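Local coordinates for putative DNA-binding protein (PDB 2HX0) that is of unconfirmed function but probably binds DNA, as in its PCC-domain family, and carries a bound magnesium ion, at residues 29-34 with 106-111; 55-60 with 113-118; 74-79 with 94-99. The protein carries 2 engineered substitutions. All blocks are in the same frame, centred on the assembly; numbering follows the deposited sequence.

Interaction 1: residues 29-34 with 106-111; sequences QEVFSQ and GHMMPG. With MG (magnesium ion), chain B.
E30 and G111 meet through a nearly straight hydrogen bond: the backbone N of G111 lies 2.9 Å from OE2 of E30, with an N-H...O angle of 170°, and arrives from above the carboxylate plane. F32 N reaches the same OE2 from the opposite face of that plane at 3.0 Å. Water 1 donates to it as well and hands its other proton to M109 O, so this one oxygen accepts three donors. OE1 takes S33 N on its syn side over 2.6 Å. Several N-H groups at a helix start would be expected to favour the ionised carboxylate. The bend of the E30 chain at chi2 (-82°) sets CD where both oxygens can be used.

Beside this polar grip, the F32 ring meets two side chains of 106-111, P110 over one face and M108 at its edge. P110 CG is displaced toward the rim, in a CH-pi contact 4.0 Å from the ring centroid. M108, a selenomethionine, runs antiparallel to the F32 side chain, with CG in the ring plane and CE 3.4 Å from F32 CD1. The same methyl meets V31 CG1 at 3.8 Å, the two side chains crossing at about a right angle.

Further out, G111 holds phi at 128°, where a CB would press against the carbonyl O of P110. M108 also rests on L92 and L94 of strand 89-97. One residue earlier, H107 ND1 binds a magnesium ion at 2.6 Å, sharing it with H91, H93 and water 2. The whole is a side-chain N-cap of helix 31-42, bonded across to the turn that leaves strand 103-108, next to the three-histidine metal site of this PCC-domain protein.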
# COMPACT_ATOMS: atom_id res chain seq x y z
N GLN A 29 -8.86 20.59 -3.25
CA GLN A 29 -9.97 19.65 -3.26
C GLN A 29 -9.96 18.77 -2.01
O GLN A 29 -8.90 18.43 -1.47
CB GLN A 29 -9.93 18.78 -4.52
CG GLN A 29 -10.06 19.57 -5.83
CD GLN A 29 -10.23 18.67 -7.04
OE1 GLN A 29 -9.46 17.73 -7.24
NE2 GLN A 29 -11.23 18.96 -7.86
N GLU A 30 -11.15 18.41 -1.56
CA GLU A 30 -11.32 17.57 -0.39
C GLU A 30 -11.35 16.12 -0.89
O GLU A 30 -12.10 15.79 -1.81
CB GLU A 30 -12.61 17.95 0.33
CG GLU A 30 -12.80 17.35 1.71
CD GLU A 30 -13.33 15.94 1.65
OE1 GLU A 30 -14.22 15.68 0.82
OE2 GLU A 30 -12.87 15.09 2.45
N VAL A 31 -10.51 15.27 -0.30
CA VAL A 31 -10.39 13.88 -0.73
C VAL A 31 -11.62 12.99 -0.69
O VAL A 31 -11.94 12.34 -1.68
CB VAL A 31 -9.24 13.19 0.04
CG1 VAL A 31 -9.01 11.78 -0.51
CG2 VAL A 31 -7.98 14.01 -0.09
N PHE A 32 -12.32 12.95 0.44
CA PHE A 32 -13.51 12.11 0.54
C PHE A 32 -14.52 12.42 -0.55
O PHE A 32 -15.01 11.51 -1.23
CB PHE A 32 -14.18 12.31 1.90
CG PHE A 32 -14.15 11.10 2.78
CD1 PHE A 32 -12.96 10.64 3.33
CD2 PHE A 32 -15.33 10.41 3.07
CE1 PHE A 32 -12.94 9.52 4.17
CE2 PHE A 32 -15.32 9.29 3.91
CZ PHE A 32 -14.12 8.85 4.46
N SER A 33 -14.84 13.69 -0.73
CA SER A 33 -15.80 14.10 -1.74
C SER A 33 -15.37 13.75 -3.16
O SER A 33 -16.19 13.33 -3.98
CB SER A 33 -16.09 15.60 -1.63
OG SER A 33 -14.93 16.38 -1.85
N GLN A 34 -14.09 13.91 -3.46
CA GLN A 34 -13.58 13.59 -4.79
C GLN A 34 -13.59 12.09 -5.05
O GLN A 34 -13.90 11.66 -6.16
CB GLN A 34 -12.16 14.13 -4.97
CG GLN A 34 -12.10 15.62 -5.30
CD GLN A 34 -12.90 15.98 -6.54
OE1 GLN A 34 -12.74 15.38 -7.60
NE2 GLN A 34 -13.78 16.97 -6.41
N GLY A 106 -4.58 6.98 11.11
CA GLY A 106 -5.89 6.73 11.67
C GLY A 106 -6.93 6.48 10.60
O GLY A 106 -6.61 6.34 9.42
N HIS A 107 -8.19 6.43 11.03
CA HIS A 107 -9.32 6.23 10.14
C HIS A 107 -9.54 7.57 9.44
O HIS A 107 -9.71 8.59 10.10
CB HIS A 107 -10.54 5.85 10.99
CG HIS A 107 -11.77 5.51 10.20
ND1 HIS A 107 -11.89 4.36 9.46
CD2 HIS A 107 -12.95 6.17 10.08
CE1 HIS A 107 -13.09 4.31 8.92
NE2 HIS A 107 -13.76 5.40 9.27
N MSE A 108 -9.51 7.57 8.11
CA MSE A 108 -9.69 8.82 7.37
C MSE A 108 -11.13 9.32 7.44
O MSE A 108 -12.07 8.55 7.27
CB MSE A 108 -9.27 8.64 5.91
CG MSE A 108 -9.29 9.94 5.12
SE MSE A 108 -8.43 9.74 3.41
CE MSE A 108 -9.99 9.47 2.31
N MSE A 109 -11.28 10.61 7.69
CA MSE A 109 -12.59 11.24 7.78
C MSE A 109 -12.69 12.37 6.76
O MSE A 109 -11.68 12.79 6.19
CB MSE A 109 -12.80 11.84 9.18
CG MSE A 109 -12.73 10.85 10.32
SE MSE A 109 -14.17 9.58 10.26
CE MSE A 109 -15.64 10.76 10.65
N PRO A 110 -13.90 12.87 6.50
CA PRO A 110 -14.04 13.96 5.54
C PRO A 110 -13.31 15.19 6.09
O PRO A 110 -13.36 15.46 7.29
CB PRO A 110 -15.55 14.17 5.47
CG PRO A 110 -16.09 12.80 5.72
CD PRO A 110 -15.23 12.32 6.86
N GLY A 111 -12.63 15.93 5.22
CA GLY A 111 -11.91 17.11 5.67
C GLY A 111 -10.45 17.17 5.27
O GLY A 111 -9.77 18.15 5.57
MG MG B . -11.28 1.99 10.20
O HOH W 1 -11.03 13.44 3.51
O HOH W 2 -11.11 -0.17 11.48

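Interaction 2: residues 55-60 with 113-118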
# COMPACT_ATOMS: atom_id res chain seq x y z
N SER A 55 0.15 15.11 -1.28
CA SER A 55 0.34 16.01 -0.16
C SER A 55 -0.98 16.60 0.30
O SER A 55 -1.91 16.75 -0.49
CB SER A 55 1.30 17.13 -0.57
OG SER A 55 0.85 17.76 -1.76
N LEU A 56 -1.06 16.94 1.58
CA LEU A 56 -2.27 17.52 2.14
C LEU A 56 -1.96 18.75 2.99
O LEU A 56 -0.84 18.91 3.47
CB LEU A 56 -2.99 16.51 3.03
CG LEU A 56 -3.45 15.19 2.40
CD1 LEU A 56 -3.99 14.28 3.49
CD2 LEU A 56 -4.52 15.45 1.34
N THR A 57 -2.97 19.59 3.14
CA THR A 57 -2.87 20.80 3.95
C THR A 57 -3.71 20.54 5.20
O THR A 57 -3.22 20.62 6.32
CB THR A 57 -3.41 22.02 3.19
OG1 THR A 57 -2.57 22.29 2.07
CG2 THR A 57 -3.45 23.24 4.10
N ASP A 58 -4.98 20.22 4.99
CA ASP A 58 -5.87 19.91 6.11
C ASP A 58 -5.96 18.39 6.20
O ASP A 58 -6.02 17.71 5.18
CB ASP A 58 -7.27 20.49 5.88
CG ASP A 58 -7.26 21.99 5.74
OD1 ASP A 58 -6.63 22.66 6.59
OD2 ASP A 58 -7.88 22.51 4.79
N VAL A 59 -5.96 17.87 7.42
CA VAL A 59 -6.05 16.44 7.63
C VAL A 59 -7.10 16.13 8.68
O VAL A 59 -7.14 16.76 9.74
CB VAL A 59 -4.69 15.85 8.08
CG1 VAL A 59 -4.81 14.35 8.27
CG2 VAL A 59 -3.61 16.18 7.07
N ALA A 60 -7.96 15.16 8.38
CA ALA A 60 -9.02 14.76 9.29
C ALA A 60 -8.87 13.27 9.56
O ALA A 60 -9.01 12.44 8.65
CB ALA A 60 -10.39 15.04 8.66
N THR A 113 -7.69 17.93 2.79
CA THR A 113 -7.60 18.73 1.57
C THR A 113 -6.24 18.63 0.90
O THR A 113 -5.20 18.66 1.56
CB THR A 113 -7.92 20.21 1.85
OG1 THR A 113 -6.98 20.75 2.78
CG2 THR A 113 -9.32 20.35 2.43
N VAL A 114 -6.26 18.50 -0.42
CA VAL A 114 -5.04 18.38 -1.21
C VAL A 114 -4.19 19.65 -1.17
O VAL A 114 -4.71 20.77 -1.27
CB VAL A 114 -5.39 18.06 -2.69
CG1 VAL A 114 -4.13 17.95 -3.53
CG2 VAL A 114 -6.17 16.76 -2.75
N ARG A 115 -2.88 19.48 -1.02
CA ARG A 115 -1.98 20.62 -0.98
C ARG A 115 -1.50 20.93 -2.40
O ARG A 115 -1.85 21.96 -2.96
CB ARG A 115 -0.79 20.32 -0.06
CG ARG A 115 0.13 21.52 0.19
CD ARG A 115 0.78 21.42 1.55
NE ARG A 115 1.58 20.21 1.72
CZ ARG A 115 2.77 20.01 1.16
NH1 ARG A 115 3.31 20.95 0.39
NH2 ARG A 115 3.42 18.87 1.36
N THR A 116 -0.70 20.03 -2.97
CA THR A 116 -0.21 20.23 -4.33
C THR A 116 -0.78 19.18 -5.28
O THR A 116 -1.02 19.47 -6.46
CB THR A 116 1.33 20.16 -4.41
OG1 THR A 116 1.79 18.86 -4.03
CG2 THR A 116 1.96 21.21 -3.50
N THR A 117 -1.03 17.98 -4.78
CA THR A 117 -1.55 16.92 -5.64
C THR A 117 -1.88 15.65 -4.85
O THR A 117 -1.43 15.48 -3.72
CB THR A 117 -0.50 16.53 -6.72
OG1 THR A 117 -1.11 15.71 -7.72
CG2 THR A 117 0.63 15.73 -6.08
N LEU A 118 -2.68 14.79 -5.45
CA LEU A 118 -2.97 13.49 -4.86
C LEU A 118 -3.11 12.56 -6.06
O LEU A 118 -4.04 12.69 -6.84
CB LEU A 118 -4.25 13.47 -4.02
CG LEU A 118 -4.28 12.17 -3.20
CD1 LEU A 118 -3.21 12.25 -2.11
CD2 LEU A 118 -5.65 11.96 -2.57
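S55 and T116 each turn their hydroxyl between the backbone N and the carbonyl carbon (chi1 53° and 63°), which brings S55 OG and T116 OG1 to 2.7 Å, a hydrogen bond in which either could donate. R115 leaves the backbone extended and then bends at chi3 (59°), placing NE opposite L56 O. That bond is long, 3.3 Å from NE to O; the oxygen lies in the guanidinium plane, while the donor stands above the carbonyl plane. One guanidinium face lies over S55, whose OG sits 4.1 Å above the plane at its centre and whose CB is 3.4 Å from R115 NH2. CG of R115 rests on T57 OG1.

At the other end T113 OG1 works in both directions: it donates to D58 OD2 over 2.8 Å, from above the carboxylate plane, and accepts from D58 N at 3.0 Å. The second carboxylate oxygen, OD1, is held by T73.

Backbone bonds join the same residues. S55 N binds T117 O and S55 O accepts R115 N, so the chain at 115-116 leaves the strand line between them and returns. T57 N binds T113 O at 2.9 Å. L56 pairs with V114 in a non-hydrogen-bonded antiparallel bridge, and its CD2 comes to 3.3 Å from T113 O while the side chain also packs on V78 and L94.

The contact thus joins strands 47-56 and 113-124, antiparallel neighbours in the main sheet of the PCC domain, where both chains turn a corner. R115 NH2 also bonds E77, in a salt bridge, and F76 O; with NE on L56 O these bonds limit rotation of the guanidinium. E77 would be expected to offset its positive charge, while the hydroxyl and carboxylate pairs hold both corners by polar bonds.

Interaction 3: residues 74-79 with 94-99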
# COMPACT_ATOMS: atom_id res chain seq x y z
N GLY A 74 -1.57 21.91 8.19
CA GLY A 74 -0.15 22.14 8.09
C GLY A 74 0.38 21.71 6.74
O GLY A 74 -0.27 21.93 5.71
N THR A 75 1.55 21.11 6.75
CA THR A 75 2.19 20.64 5.54
C THR A 75 2.46 19.16 5.73
O THR A 75 3.37 18.78 6.47
CB THR A 75 3.52 21.38 5.31
OG1 THR A 75 3.28 22.79 5.27
CG2 THR A 75 4.16 20.95 4.00
N PHE A 76 1.67 18.32 5.06
CA PHE A 76 1.83 16.89 5.19
C PHE A 76 2.01 16.16 3.87
O PHE A 76 1.55 16.61 2.82
CB PHE A 76 0.60 16.28 5.88
CG PHE A 76 0.32 16.82 7.25
CD1 PHE A 76 -0.49 17.94 7.42
CD2 PHE A 76 0.84 16.19 8.37
CE1 PHE A 76 -0.78 18.43 8.70
CE2 PHE A 76 0.55 16.66 9.65
CZ PHE A 76 -0.26 17.78 9.82
N GLU A 77 2.68 15.02 3.94
CA GLU A 77 2.87 14.17 2.78
C GLU A 77 2.00 12.95 3.03
O GLU A 77 1.92 12.47 4.16
CB GLU A 77 4.32 13.71 2.64
CG GLU A 77 5.30 14.82 2.31
CD GLU A 77 5.03 15.43 0.95
OE1 GLU A 77 5.16 14.70 -0.06
OE2 GLU A 77 4.68 16.62 0.88
N VAL A 78 1.32 12.48 1.99
CA VAL A 78 0.50 11.29 2.14
C VAL A 78 1.44 10.10 1.94
O VAL A 78 2.02 9.93 0.87
CB VAL A 78 -0.62 11.23 1.09
CG1 VAL A 78 -1.32 9.88 1.17
CG2 VAL A 78 -1.61 12.35 1.35
N ILE A 79 1.60 9.30 2.99
CA ILE A 79 2.49 8.15 2.92
C ILE A 79 1.73 6.93 2.44
O ILE A 79 2.24 6.12 1.66
CB ILE A 79 3.14 7.88 4.29
CG1 ILE A 79 4.05 9.05 4.66
CG2 ILE A 79 3.94 6.58 4.26
CD1 ILE A 79 5.07 8.88 5.73
N LEU A 94 -5.57 6.44 6.68
CA LEU A 94 -4.56 7.35 6.14
C LEU A 94 -3.36 7.52 7.06
O LEU A 94 -3.51 7.56 8.28
CB LEU A 94 -5.21 8.71 5.90
CG LEU A 94 -4.33 9.92 5.55
CD1 LEU A 94 -3.74 9.78 4.16
CD2 LEU A 94 -5.17 11.19 5.64
N ALA A 95 -2.18 7.62 6.45
CA ALA A 95 -0.94 7.86 7.19
C ALA A 95 -0.26 9.05 6.51
O ALA A 95 -0.06 9.04 5.30
CB ALA A 95 -0.03 6.62 7.13
N VAL A 96 0.07 10.07 7.29
CA VAL A 96 0.73 11.26 6.75
C VAL A 96 2.02 11.52 7.51
O VAL A 96 2.17 11.11 8.66
CB VAL A 96 -0.16 12.52 6.87
CG1 VAL A 96 -1.40 12.38 6.00
CG2 VAL A 96 -0.56 12.75 8.32
N SER A 97 2.97 12.19 6.86
CA SER A 97 4.24 12.54 7.49
C SER A 97 4.38 14.06 7.50
O SER A 97 3.85 14.74 6.62
CB SER A 97 5.41 11.91 6.73
OG SER A 97 5.47 12.36 5.38
N ASP A 98 5.07 14.59 8.50
CA ASP A 98 5.23 16.04 8.60
C ASP A 98 6.65 16.50 8.23
O ASP A 98 7.49 15.69 7.84
CB ASP A 98 4.85 16.53 10.01
CG ASP A 98 5.81 16.06 11.08
OD1 ASP A 98 6.95 15.67 10.77
OD2 ASP A 98 5.41 16.10 12.27
N PRO A 99 6.93 17.82 8.33
CA PRO A 99 8.24 18.38 8.00
C PRO A 99 9.45 17.78 8.74
O PRO A 99 10.59 18.07 8.39
CB PRO A 99 8.07 19.87 8.30
CG PRO A 99 6.62 20.09 8.00
CD PRO A 99 5.97 18.90 8.64
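S97 O accepts E77 N in a hydrogen bond of 2.9 Å that approaches in the carbonyl plane, and F76 CA adds a CA-H...O contact to the same oxygen at 3.3 Å. The reverse pattern holds at E77 O, which accepts S97 N, also in the carbonyl plane, and meets V96 CA. E77 and S97 are therefore a hydrogen-bonded antiparallel pair, followed by the non-hydrogen-bonded pair V78 with V96. I79 N then binds A95 O at 2.9 Å. The axes of 75-79 and 94-97 approach to 4.5 Å with 133° between their directions, a marked twist from straight antiparallel.

Across the face that carries V78 and V96, V78 CG1 meets L94 CD1 at 3.8 Å. F76 lays CD2 against V96 CG2 at 3.7 Å, an oblique approach to the ring; V96 CG1 is anti to the carbonyl carbon (chi1 -65°), which leaves CG2 between N and the carbonyl carbon, toward F76.

On the face with E77 and S97, S97 OG lies against E77 CB, and I79 CD1 approaches S97 CB to 3.2 Å, closer than two carbons normally pack. E77, a magnesium-binding residue of this protein, bends at chi2 (-64°), and its carboxylate turns from the facing strand toward R115; a magnesium ion lies about 3 Å from the nearest atom of its side chain. T75 O, buried against the ring of P99, has no polar partner anywhere in the model.

The two segments lie in the hairpin of strands 75-86 and 89-97. Strand 47-56 flanks it beyond 75-86, where C52 touches V78, and strand 103-108 beyond 89-97, where M103 touches A95. H93 of the second subunit bonds V78 O, and I79 of the third subunit packs on A95.

From the N terminus, 29-34 opens the loop that interaction 1 closes at 106-111, and 55-60, lying within it, begins another that interaction 2 closes only at 113-118, so these two cross. Interaction 3, a short hairpin closure between 74-79 and 94-99, is nested inside both. Interaction 1 ties helix 31-42 to the end of strand 103-108; interaction 2 joins strands 47-56 and 113-124 at their corners; interaction 3 pairs strands 75-86 and 89-97. All reach one antiparallel sheet. Direct bonds connect them: G106 O with L94 N between interactions 1 and 3, M109 N with A60 O between 1 and 2, and T57 O with G74 N between 2 and 3.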